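Local atomic coordinates of acyl-homoserine-lactone synthase (PDB entry 6WNS), a protein that catalyses the formation of acyl-homoserine lactone quorum-sensing signals, probably using an acyl-coenzyme A as the acyl donor. Residues 3-7 and 198-202; 54-59 and 70-74; 154-158 and 185-189; 144-150 and 172-176. All coordinates share one frame; numbering follows the deposited sequence.

Overall arrangement
Three of the four contacts reach one mixed sheet, in a fold of the acetyltransferase clan. Interaction 2 pairs strands 56-60 and 69-75 near the middle of the chain. Interaction 1 lies at strand 4-7, the neighbour of 56-60; the two centres are about 12 Å apart, and the contacts touch through backbone pairs and through packing of Ile-4 on Val-58. Interaction 4 joins neighbouring strands 140-146 and 174-180 on the opposite side of the chain's centre from interaction 1, about 27 Å away between centres. Interaction 3 packs the chain leaving helix 149-155 on helix 183-192. Interactions 3 and 4 share helix 149-155, their centres about 18 Å apart. In sequence, interaction 1 encloses the other three.

Interaction 1. Residues 3-7 and 198-202; sequences RIHLV and AILAD
Ile-4 pairs with Leu-200 in a single beta bridge, by which the C-terminal tail lies along strand 4-7, an outermost strand of the chain's mixed sheet. The pairing of Arg-3, Ile-4 and His-5 with Ile-199, Leu-200 and Ala-201 runs in the same direction on both segments. Ile-4 supplies both backbone bonds: its N reaches Ile-199 O at 2.7 Å, and its O accepts from Ala-201 N at 2.9 Å.

The tight side is aliphatic. Ile-4 and Ile-199 lie alongside each other, pointing the same way, and Ile-4 CG1 approaches Ile-199 CG2 to 3.3 Å, closer than normal van der Waals contact. The Ile-4 CG1 branch stands beside its own backbone N (chi1 -61°), which brings it against that methyl. Leu-200 CD2 rests 3.9 Å from Ile-4 CB, and helix 121-135 covers Ile-199 and Leu-200 through Glu-131.

The looser, exposed side holds Arg-3 and Ala-201. The Arg-3 chain bends at chi2 (-71°) and brings one guanidinium face over Ala-198 O, which lies 3.0 Å from Arg-3 NE at an angle too poor for a hydrogen bond. A water bridges Leu-6 N and Ala-201 O. Ala-201 CB lies over one face of the His-5 ring in a CH-pi contact, and His-5 ND1 is bonded to Tyr-15 OH. Replacing His-5 with a serine would probably leave Ala-201 without its aromatic surface and the Tyr-15 hydroxyl without this partner. Ala-201 CB sits 3.9 Å from the His-5 ring centroid, 13° off the ring normal.

Interaction 2. Residues 54-59 and 70-74; sequences HALYVL and GSRLV
Leu-56 and Leu-73 form a hydrogen-bonded pair in the antiparallel hairpin of strands 56-60 and 69-75, within the central sheet of this acetyltransferase-clan fold. The short strand segments run at 161° to one another. Leu-56 N meets Leu-73 O at 2.8 Å and the reciprocal bond closes the pair; Val-58 and Ser-71 form the next hydrogen-bonded pair.

Between them, Tyr-57 and Arg-72 make a non-hydrogen-bonded pair with side chains on the same face. Along Arg-72, CB passes 3.9 Å from Leu-56 O, and CG lies 3.6 Å from that same Leu-56 O. CD then packs on the tyrosine, 3.8 Å from Tyr-57 CE1. The chain leaves CB fully extended and turns only at chi3 (64°), which swings the head group aside from the ring; the guanidinium and ring planes end 43° apart. Beyond CD, NE bonds to Thr-104 OG1 on the neighbouring strand, and NH1 forms salt bridges with Asp-48 and Asp-51. Asp-51 OD2 also bonds to Tyr-57 OH, so one carboxylate oxygen ties together the tips of two side chains that already lie side by side.

The other face is largely aliphatic: Leu-56 CB meets Leu-73 CB at 4.0 Å, and helix 121-135 covers Val-58, Ser-71 and Leu-73. Gly-70 faces Leu-59, where any CB on the glycine would collide with Leu-59 CD2. The one discordant polar group is the Ser-71 hydroxyl, which has no partner in the model; its OG is buried 4.0 Å from Val-58 CB.

Interaction 3. Residues 154-158 and 185-189; sequences RALGW and AIEQT
Trp-158 and Thr-189 supply the one hydrogen bond that joins the chain leaving helix 149-155 to helix 183-192. Trp-158 NE1 donates to Thr-189 OG1 at 2.9 Å with an N-H...O angle of 160°, and the oxygen lies at the indole edge, only 8° out of the ring plane. The threonine hydroxyl in turn donates a hydrogen bond to Ala-185 O, 2.8 Å from Thr-189 OG1, one helical turn earlier. With OG1 beside its backbone N (chi1 -65°), the group can meet both partners; Ala-185 O accepts from Thr-189 N as well. A valine in place of Thr-189 would probably leave the indole N-H without its acceptor and the ring freer to turn.

Apolar and steric contacts do the rest. Trp-158 CD1 lies 4.1 Å from Ala-185 CB. Leu-156 O comes within 3.1 Å of Gln-188 CB, a close carbon-oxygen approach. Gly-157, the first residue past the helix to leave helical angles, has a positive phi. A CB there would collide with Gln-188 CB and jam against the preceding carbonyl, so the turn can press directly on the helix.

Both segments also touch helix 121-135: Leu-156 meets Leu-126, while Trp-158 and Ile-186 share Leu-130, so the indole lies where the helix 149-155 exit, helix 183-192 and helix 121-135 meet.

Interaction 4. Residues 144-150 and 172-176; sequences VCETFWP and GDIIA
Beside the antiparallel pairing of Glu-146 with Ile-174, the Trp-149 indole has Phe-148 CE1 3.6 Å above one face, toward its rim, and the backbone N of Glu-146 in plane at its edge. These rings belong to the type I turn from Glu-146 to Trp-149, which leads strand 140-146 into helix 149-155. The second flat group is the Asp-173 carboxylate: its OD1 accepts from His-169 N, and a water lies between OD2 and Thr-147 OG1, although its separation from OD2 is doubtfully short.

Across the strands, Cys-145 and Ile-175 form the hydrogen-bonded pair, with Ile-175 N 2.8 Å from Cys-145 O. Thr-147 N then reaches Asp-173 O at 2.9 Å, from 40° above the carbonyl plane, extending the pairing into the turn. Thr-147 OG1 sits between its own N and carbonyl carbon (chi1 50°), which turns CG2 over the other strand, 4.0 Å from Ile-175 CB. Elsewhere along the strands Val-144 CG1 meets Ile-174 CD1 at 3.8 Å.

Three main-chain bonds thus set the register and carry it to Thr-147, whereas the side-chain contacts are aliphatic along the strands and polar, through Thr-147 and Asp-173, at the turn.

Interaction 1. Residues 3-7 and 198-202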
loop_
_atom_site.group_PDB
_atom_site.type_symbol
_atom_site.label_atom_id
_atom_site.label_comp_id
_atom_site.label_asym_id
_atom_site.label_seq_id
_atom_site.Cartn_x
_atom_site.Cartn_y
_atom_site.Cartn_z
ATOM N N ARG A 3 -3.424 -15.189 -3.687
ATOM C CA ARG A 3 -1.951 -15.047 -3.733
ATOM C C ARG A 3 -1.555 -13.604 -4.076
ATOM O O ARG A 3 -2.315 -12.906 -4.801
ATOM C CB ARG A 3 -1.340 -15.991 -4.772
ATOM C CG ARG A 3 -1.512 -17.467 -4.474
ATOM C CD ARG A 3 -0.645 -17.910 -3.300
ATOM N NE ARG A 3 -0.828 -19.327 -3.049
ATOM C CZ ARG A 3 -1.774 -19.877 -2.267
ATOM N NH1 ARG A 3 -2.653 -19.133 -1.609
ATOM N NH2 ARG A 3 -1.823 -21.192 -2.120
ATOM N N ILE A 4 -0.391 -13.175 -3.586
ATOM C CA ILE A 4 0.100 -11.780 -3.750
ATOM C C ILE A 4 1.022 -11.760 -4.970
ATOM O O ILE A 4 1.981 -12.575 -5.030
ATOM C CB ILE A 4 0.776 -11.317 -2.451
ATOM C CG1 ILE A 4 -0.217 -11.341 -1.282
ATOM C CG2 ILE A 4 1.399 -9.946 -2.625
ATOM C CD1 ILE A 4 -1.256 -10.259 -1.323
ATOM N N HIS A 5 0.682 -10.954 -5.954
ATOM C CA HIS A 5 1.458 -10.778 -7.199
ATOM C C HIS A 5 2.091 -9.386 -7.275
ATOM O O HIS A 5 1.426 -8.366 -6.942
ATOM C CB HIS A 5 0.566 -10.897 -8.420
ATOM C CG HIS A 5 -0.029 -12.231 -8.592
ATOM N ND1 HIS A 5 0.142 -12.950 -9.752
ATOM C CD2 HIS A 5 -0.798 -12.978 -7.770
ATOM C CE1 HIS A 5 -0.438 -14.121 -9.624
ATOM N NE2 HIS A 5 -1.048 -14.140 -8.433
ATOM N N LEU A 6 3.345 -9.375 -7.686
ATOM C CA LEU A 6 4.170 -8.156 -7.748
ATOM C C LEU A 6 4.192 -7.714 -9.201
ATOM O O LEU A 6 4.811 -8.429 -10.034
ATOM C CB LEU A 6 5.586 -8.447 -7.275
ATOM C CG LEU A 6 6.538 -7.300 -7.557
ATOM C CD1 LEU A 6 6.034 -6.007 -6.875
ATOM C CD2 LEU A 6 7.924 -7.686 -7.122
ATOM N N VAL A 7 3.513 -6.608 -9.486
ATOM C CA VAL A 7 3.496 -6.034 -10.866
ATOM C C VAL A 7 4.387 -4.814 -10.915
ATOM O O VAL A 7 4.235 -3.880 -10.074
ATOM C CB VAL A 7 2.076 -5.717 -11.341
ATOM C CG1 VAL A 7 2.092 -5.429 -12.806
ATOM C CG2 VAL A 7 1.158 -6.915 -11.059
ATOM N N ALA A 198 1.577 -20.837 0.744
ATOM C CA ALA A 198 2.347 -19.761 0.072
ATOM C C ALA A 198 1.442 -18.541 -0.066
ATOM O O ALA A 198 0.221 -18.746 -0.252
ATOM C CB ALA A 198 2.831 -20.237 -1.270
ATOM N N ILE A 199 1.996 -17.318 0.014
ATOM C CA ILE A 199 1.196 -16.081 -0.188
ATOM C C ILE A 199 1.688 -15.443 -1.496
ATOM O O ILE A 199 0.851 -15.220 -2.380
ATOM C CB ILE A 199 1.257 -15.080 0.985
ATOM C CG1 ILE A 199 0.875 -15.654 2.337
ATOM C CG2 ILE A 199 0.344 -13.907 0.713
ATOM C CD1 ILE A 199 0.785 -14.576 3.406
ATOM N N LEU A 200 2.995 -15.202 -1.643
ATOM C CA LEU A 200 3.584 -14.585 -2.875
ATOM C C LEU A 200 3.592 -15.592 -4.023
ATOM O O LEU A 200 4.073 -16.705 -3.790
ATOM C CB LEU A 200 5.029 -14.157 -2.615
ATOM C CG LEU A 200 5.280 -13.327 -1.358
ATOM C CD1 LEU A 200 6.764 -13.005 -1.233
ATOM C CD2 LEU A 200 4.447 -12.052 -1.389
ATOM N N ALA A 201 3.168 -15.182 -5.221
ATOM C CA ALA A 201 3.502 -15.829 -6.518
ATOM C C ALA A 201 4.879 -15.320 -7.001
ATOM O O ALA A 201 4.951 -14.338 -7.786
ATOM C CB ALA A 201 2.399 -15.562 -7.512
ATOM N N ASP A 202 5.929 -15.988 -6.518
ATOM C CA ASP A 202 7.393 -15.754 -6.709
ATOM C C ASP A 202 7.910 -16.197 -8.093
ATOM O O ASP A 202 8.640 -15.421 -8.751
ATOM C CB ASP A 202 8.171 -16.646 -5.731
ATOM C CG ASP A 202 8.443 -16.103 -4.340
ATOM O OD1 ASP A 202 8.411 -16.904 -3.403
ATOM O OD2 ASP A 202 8.734 -14.896 -4.224
HETATM O O HOH W 1 3.878 -11.657 -9.138
#

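Interaction 2. Residues 54-59 and 70-74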
loop_
_atom_site.group_PDB
_atom_site.type_symbol
_atom_site.label_atom_id
_atom_site.label_comp_id
_atom_site.label_asym_id
_atom_site.label_seq_id
_atom_site.Cartn_x
_atom_site.Cartn_y
_atom_site.Cartn_z
ATOM N N HIS A 54 8.217 3.755 -12.130
ATOM C CA HIS A 54 8.851 3.485 -10.819
ATOM C C HIS A 54 7.905 2.852 -9.822
ATOM O O HIS A 54 8.379 2.316 -8.791
ATOM C CB HIS A 54 9.415 4.768 -10.229
ATOM C CG HIS A 54 10.502 5.358 -11.043
ATOM N ND1 HIS A 54 11.712 4.724 -11.197
ATOM C CD2 HIS A 54 10.536 6.476 -11.810
ATOM C CE1 HIS A 54 12.445 5.415 -12.045
ATOM N NE2 HIS A 54 11.744 6.503 -12.425
ATOM N N ALA A 55 6.607 2.792 -10.117
ATOM C CA ALA A 55 5.632 2.194 -9.194
ATOM C C ALA A 55 5.752 0.678 -9.179
ATOM O O ALA A 55 5.978 0.054 -10.245
ATOM C CB ALA A 55 4.215 2.641 -9.500
ATOM N N LEU A 56 5.517 0.120 -7.979
ATOM C CA LEU A 56 5.268 -1.301 -7.735
ATOM C C LEU A 56 3.834 -1.510 -7.274
ATOM O O LEU A 56 3.408 -0.827 -6.376
ATOM C CB LEU A 56 6.233 -1.794 -6.653
ATOM C CG LEU A 56 7.686 -1.337 -6.798
ATOM C CD1 LEU A 56 8.459 -1.902 -5.609
ATOM C CD2 LEU A 56 8.294 -1.821 -8.086
ATOM N N TYR A 57 3.159 -2.491 -7.859
ATOM C CA TYR A 57 1.766 -2.870 -7.518
ATOM C C TYR A 57 1.806 -4.251 -6.871
ATOM O O TYR A 57 2.241 -5.267 -7.445
ATOM C CB TYR A 57 0.878 -2.784 -8.752
ATOM C CG TYR A 57 0.932 -1.419 -9.374
ATOM C CD1 TYR A 57 0.191 -0.380 -8.836
ATOM C CD2 TYR A 57 1.780 -1.150 -10.432
ATOM C CE1 TYR A 57 0.254 0.907 -9.377
ATOM C CE2 TYR A 57 1.909 0.132 -10.940
ATOM C CZ TYR A 57 1.135 1.165 -10.415
ATOM O OH TYR A 57 1.166 2.415 -10.933
ATOM N N VAL A 58 1.362 -4.271 -5.634
ATOM C CA VAL A 58 1.214 -5.512 -4.848
ATOM C C VAL A 58 -0.250 -5.910 -4.801
ATOM O O VAL A 58 -1.009 -5.328 -4.002
ATOM C CB VAL A 58 1.746 -5.327 -3.438
ATOM C CG1 VAL A 58 1.786 -6.685 -2.760
ATOM C CG2 VAL A 58 3.129 -4.678 -3.469
ATOM N N LEU A 59 -0.629 -6.838 -5.666
ATOM C CA LEU A 59 -2.043 -7.154 -5.919
ATOM C C LEU A 59 -2.382 -8.554 -5.411
ATOM O O LEU A 59 -1.691 -9.541 -5.785
ATOM C CB LEU A 59 -2.279 -7.005 -7.405
ATOM C CG LEU A 59 -1.957 -5.585 -7.927
ATOM C CD1 LEU A 59 -2.333 -5.531 -9.359
ATOM C CD2 LEU A 59 -2.698 -4.523 -7.088
ATOM N N GLY A 70 -5.172 -4.810 -2.472
ATOM C CA GLY A 70 -3.811 -4.503 -2.928
ATOM C C GLY A 70 -3.200 -3.304 -2.288
ATOM O O GLY A 70 -3.722 -2.841 -1.268
ATOM N N SER A 71 -2.060 -2.889 -2.860
ATOM C CA SER A 71 -1.294 -1.724 -2.387
ATOM C C SER A 71 -0.287 -1.333 -3.446
ATOM O O SER A 71 -0.099 -2.097 -4.392
ATOM C CB SER A 71 -0.690 -2.005 -1.023
ATOM O OG SER A 71 -0.575 -3.377 -0.832
ATOM N N ARG A 72 0.317 -0.184 -3.253
ATOM C CA ARG A 72 1.301 0.406 -4.173
ATOM C C ARG A 72 2.497 0.851 -3.352
ATOM O O ARG A 72 2.323 1.253 -2.190
ATOM C CB ARG A 72 0.740 1.605 -4.908
ATOM C CG ARG A 72 1.667 2.258 -5.904
ATOM C CD ARG A 72 0.918 3.396 -6.588
ATOM N NE ARG A 72 0.490 4.514 -5.734
ATOM C CZ ARG A 72 0.062 5.655 -6.212
ATOM N NH1 ARG A 72 -0.040 5.784 -7.536
ATOM N NH2 ARG A 72 -0.251 6.676 -5.407
ATOM N N LEU A 73 3.656 0.583 -3.905
ATOM C CA LEU A 73 4.939 1.058 -3.341
ATOM C C LEU A 73 5.618 1.922 -4.391
ATOM O O LEU A 73 5.758 1.480 -5.600
ATOM C CB LEU A 73 5.793 -0.152 -3.005
ATOM C CG LEU A 73 5.384 -0.928 -1.765
ATOM C CD1 LEU A 73 6.189 -2.207 -1.654
ATOM C CD2 LEU A 73 5.530 -0.085 -0.508
ATOM N N VAL A 74 6.185 3.019 -3.907
ATOM C CA VAL A 74 7.010 3.957 -4.704
ATOM C C VAL A 74 8.354 4.197 -4.020
ATOM O O VAL A 74 8.393 4.449 -2.817
ATOM C CB VAL A 74 6.200 5.247 -4.847
ATOM C CG1 VAL A 74 6.947 6.325 -5.594
ATOM C CG2 VAL A 74 4.883 4.967 -5.550
#

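Interaction 3. Residues 154-158 and 185-189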
loop_
_atom_site.group_PDB
_atom_site.type_symbol
_atom_site.label_atom_id
_atom_site.label_comp_id
_atom_site.label_asym_id
_atom_site.label_seq_id
_atom_site.Cartn_x
_atom_site.Cartn_y
_atom_site.Cartn_z
ATOM N N ARG A 154 0.445 -2.012 15.251
ATOM C CA ARG A 154 1.218 -2.397 16.471
ATOM C C ARG A 154 0.527 -3.552 17.205
ATOM O O ARG A 154 1.183 -4.070 18.055
ATOM C CB ARG A 154 1.542 -1.207 17.390
ATOM C CG ARG A 154 2.752 -0.412 16.892
ATOM C CD ARG A 154 3.477 0.466 17.894
ATOM N NE ARG A 154 2.887 1.774 17.945
ATOM C CZ ARG A 154 3.445 2.934 17.624
ATOM N NH1 ARG A 154 4.683 3.028 17.205
ATOM N NH2 ARG A 154 2.695 4.026 17.681
ATOM N N ALA A 155 -0.680 -4.007 16.830
ATOM C CA ALA A 155 -1.378 -5.213 17.368
ATOM C C ALA A 155 -1.020 -6.470 16.556
ATOM O O ALA A 155 -1.127 -7.585 17.123
ATOM C CB ALA A 155 -2.885 -5.025 17.396
ATOM N N LEU A 156 -0.651 -6.299 15.277
ATOM C CA LEU A 156 -0.278 -7.397 14.327
ATOM C C LEU A 156 1.228 -7.795 14.449
ATOM O O LEU A 156 1.652 -8.765 13.727
ATOM C CB LEU A 156 -0.608 -6.954 12.897
ATOM C CG LEU A 156 -2.006 -7.303 12.376
ATOM C CD1 LEU A 156 -3.081 -6.706 13.255
ATOM C CD2 LEU A 156 -2.168 -6.795 10.937
ATOM N N GLY A 157 2.041 -7.011 15.190
ATOM C CA GLY A 157 3.482 -7.249 15.425
ATOM C C GLY A 157 4.375 -6.150 14.860
ATOM O O GLY A 157 5.595 -6.265 15.006
ATOM N N TRP A 158 3.826 -5.086 14.279
ATOM C CA TRP A 158 4.669 -4.141 13.492
ATOM C C TRP A 158 5.359 -3.149 14.437
ATOM O O TRP A 158 4.679 -2.620 15.441
ATOM C CB TRP A 158 3.868 -3.409 12.415
ATOM C CG TRP A 158 3.251 -4.303 11.395
ATOM C CD1 TRP A 158 2.864 -5.602 11.540
ATOM C CD2 TRP A 158 2.830 -3.894 10.085
ATOM N NE1 TRP A 158 2.263 -6.035 10.392
ATOM C CE2 TRP A 158 2.252 -5.018 9.469
ATOM C CE3 TRP A 158 2.959 -2.715 9.351
ATOM C CZ2 TRP A 158 1.781 -4.985 8.160
ATOM C CZ3 TRP A 158 2.452 -2.663 8.068
ATOM C CH2 TRP A 158 1.888 -3.796 7.477
ATOM N N ALA A 185 7.441 -9.183 12.297
ATOM C CA ALA A 185 6.234 -8.457 11.847
ATOM C C ALA A 185 5.459 -9.467 10.969
ATOM O O ALA A 185 4.206 -9.843 11.294
ATOM C CB ALA A 185 6.653 -7.169 11.166
ATOM N N ILE A 186 6.205 -10.087 10.022
ATOM C CA ILE A 186 5.601 -11.050 9.061
ATOM C C ILE A 186 4.916 -12.192 9.821
ATOM O O ILE A 186 3.734 -12.491 9.522
ATOM C CB ILE A 186 6.657 -11.525 8.053
ATOM C CG1 ILE A 186 7.005 -10.388 7.080
ATOM C CG2 ILE A 186 6.149 -12.745 7.306
ATOM C CD1 ILE A 186 8.490 -10.301 6.742
ATOM N N GLU A 187 5.623 -12.811 10.766
ATOM C CA GLU A 187 5.142 -14.033 11.451
ATOM C C GLU A 187 3.827 -13.759 12.204
ATOM O O GLU A 187 2.801 -14.554 12.011
ATOM C CB GLU A 187 6.209 -14.551 12.422
ATOM C CG GLU A 187 6.894 -15.772 11.885
ATOM C CD GLU A 187 5.880 -16.715 11.282
ATOM O OE1 GLU A 187 5.945 -16.850 9.940
ATOM O OE2 GLU A 187 4.991 -17.257 12.151
ATOM N N GLN A 188 3.856 -12.712 13.043
ATOM C CA GLN A 188 2.742 -12.346 13.962
ATOM C C GLN A 188 1.503 -12.035 13.087
ATOM O O GLN A 188 0.356 -12.392 13.473
ATOM C CB GLN A 188 3.176 -11.162 14.848
ATOM C CG GLN A 188 3.166 -11.431 16.357
ATOM C CD GLN A 188 1.864 -11.968 16.905
ATOM O OE1 GLN A 188 1.693 -13.274 16.995
ATOM N NE2 GLN A 188 0.979 -10.993 17.385
ATOM N N THR A 189 1.728 -11.483 11.905
ATOM C CA THR A 189 0.627 -11.035 10.997
ATOM C C THR A 189 -0.149 -12.288 10.533
ATOM O O THR A 189 -1.443 -12.390 10.785
ATOM C CB THR A 189 1.144 -10.203 9.812
ATOM O OG1 THR A 189 1.733 -8.914 10.271
ATOM C CG2 THR A 189 0.033 -9.899 8.813
#

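Interaction 4. Residues 144-150 and 172-176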
loop_
_atom_site.group_PDB
_atom_site.type_symbol
_atom_site.label_atom_id
_atom_site.label_comp_id
_atom_site.label_asym_id
_atom_site.label_seq_id
_atom_site.Cartn_x
_atom_site.Cartn_y
_atom_site.Cartn_z
ATOM N N VAL A 144 1.444 7.606 4.795
ATOM C CA VAL A 144 0.487 8.612 5.306
ATOM C C VAL A 144 -0.833 7.848 5.450
ATOM O O VAL A 144 -1.281 7.224 4.431
ATOM C CB VAL A 144 0.348 9.782 4.302
ATOM C CG1 VAL A 144 -0.677 10.803 4.824
ATOM C CG2 VAL A 144 1.683 10.455 3.963
ATOM N N CYS A 145 -1.345 7.740 6.651
ATOM C CA CYS A 145 -2.535 6.922 6.936
ATOM C C CYS A 145 -3.369 7.631 8.009
ATOM O O CYS A 145 -2.901 8.659 8.646
ATOM C CB CYS A 145 -2.145 5.511 7.339
ATOM S SG CYS A 145 -1.100 5.578 8.806
ATOM N N GLU A 146 -4.616 7.176 8.118
ATOM C CA GLU A 146 -5.530 7.642 9.170
ATOM C C GLU A 146 -4.889 7.337 10.535
ATOM O O GLU A 146 -4.217 6.315 10.654
ATOM C CB GLU A 146 -6.886 6.986 8.987
ATOM C CG GLU A 146 -7.601 7.694 7.862
ATOM C CD GLU A 146 -9.121 7.597 7.818
ATOM O OE1 GLU A 146 -9.812 8.367 8.528
ATOM O OE2 GLU A 146 -9.578 6.832 6.965
ATOM N N THR A 147 -5.158 8.194 11.509
ATOM C CA THR A 147 -4.532 8.122 12.850
ATOM C C THR A 147 -4.972 6.868 13.599
ATOM O O THR A 147 -4.337 6.616 14.585
ATOM C CB THR A 147 -4.791 9.376 13.681
ATOM O OG1 THR A 147 -6.209 9.578 13.600
ATOM C CG2 THR A 147 -4.085 10.610 13.167
ATOM N N PHE A 148 -5.929 6.050 13.144
ATOM C CA PHE A 148 -6.276 4.798 13.887
ATOM C C PHE A 148 -5.333 3.644 13.499
ATOM O O PHE A 148 -5.383 2.594 14.148
ATOM C CB PHE A 148 -7.743 4.382 13.701
ATOM C CG PHE A 148 -8.163 4.048 12.286
ATOM C CD1 PHE A 148 -7.886 2.810 11.728
ATOM C CD2 PHE A 148 -8.844 4.970 11.509
ATOM C CE1 PHE A 148 -8.258 2.502 10.431
ATOM C CE2 PHE A 148 -9.243 4.647 10.228
ATOM C CZ PHE A 148 -8.924 3.419 9.681
ATOM N N TRP A 149 -4.528 3.776 12.446
ATOM C CA TRP A 149 -3.756 2.628 11.867
ATOM C C TRP A 149 -2.661 2.145 12.803
ATOM O O TRP A 149 -2.429 0.934 12.862
ATOM C CB TRP A 149 -3.158 2.947 10.490
ATOM C CG TRP A 149 -4.137 2.610 9.416
ATOM C CD1 TRP A 149 -4.919 3.479 8.711
ATOM C CD2 TRP A 149 -4.550 1.285 9.035
ATOM N NE1 TRP A 149 -5.787 2.785 7.918
ATOM C CE2 TRP A 149 -5.561 1.442 8.053
ATOM C CE3 TRP A 149 -4.182 -0.010 9.438
ATOM C CZ2 TRP A 149 -6.206 0.346 7.466
ATOM C CZ3 TRP A 149 -4.802 -1.091 8.849
ATOM C CH2 TRP A 149 -5.795 -0.909 7.865
ATOM N N PRO A 150 -1.883 3.053 13.435
ATOM C CA PRO A 150 -0.729 2.640 14.233
ATOM C C PRO A 150 -1.136 1.649 15.339
ATOM O O PRO A 150 -0.494 0.660 15.456
ATOM C CB PRO A 150 -0.175 3.956 14.795
ATOM C CG PRO A 150 -0.635 4.986 13.793
ATOM C CD PRO A 150 -1.998 4.514 13.325
ATOM N N GLY A 172 -11.283 13.552 8.574
ATOM C CA GLY A 172 -10.367 12.455 8.850
ATOM C C GLY A 172 -9.074 13.027 9.399
ATOM O O GLY A 172 -8.633 14.082 8.897
ATOM N N ASP A 173 -8.492 12.374 10.371
ATOM C CA ASP A 173 -7.134 12.748 10.845
ATOM C C ASP A 173 -6.085 11.792 10.242
ATOM O O ASP A 173 -6.282 10.554 10.209
ATOM C CB ASP A 173 -7.059 12.778 12.372
ATOM C CG ASP A 173 -8.053 13.710 13.023
ATOM O OD1 ASP A 173 -8.610 14.588 12.318
ATOM O OD2 ASP A 173 -8.330 13.507 14.203
ATOM N N ILE A 174 -4.940 12.341 9.856
ATOM C CA ILE A 174 -3.884 11.546 9.217
ATOM C C ILE A 174 -2.558 11.806 9.919
ATOM O O ILE A 174 -2.454 12.782 10.709
ATOM C CB ILE A 174 -3.816 11.851 7.715
ATOM C CG1 ILE A 174 -3.471 13.309 7.403
ATOM C CG2 ILE A 174 -5.146 11.438 7.064
ATOM C CD1 ILE A 174 -3.068 13.545 5.916
ATOM N N ILE A 175 -1.612 10.924 9.632
ATOM C CA ILE A 175 -0.274 10.915 10.300
ATOM C C ILE A 175 0.704 10.163 9.391
ATOM O O ILE A 175 0.278 9.336 8.537
ATOM C CB ILE A 175 -0.371 10.355 11.727
ATOM C CG1 ILE A 175 0.908 10.632 12.546
ATOM C CG2 ILE A 175 -0.758 8.875 11.724
ATOM C CD1 ILE A 175 0.654 10.837 14.020
ATOM N N ALA A 176 1.972 10.552 9.440
ATOM C CA ALA A 176 3.084 9.874 8.758
ATOM C C ALA A 176 3.783 8.876 9.690
ATOM O O ALA A 176 4.110 9.224 10.887
ATOM C CB ALA A 176 4.001 10.934 8.233
HETATM O O HOH W 2 -6.965 11.834 15.281
#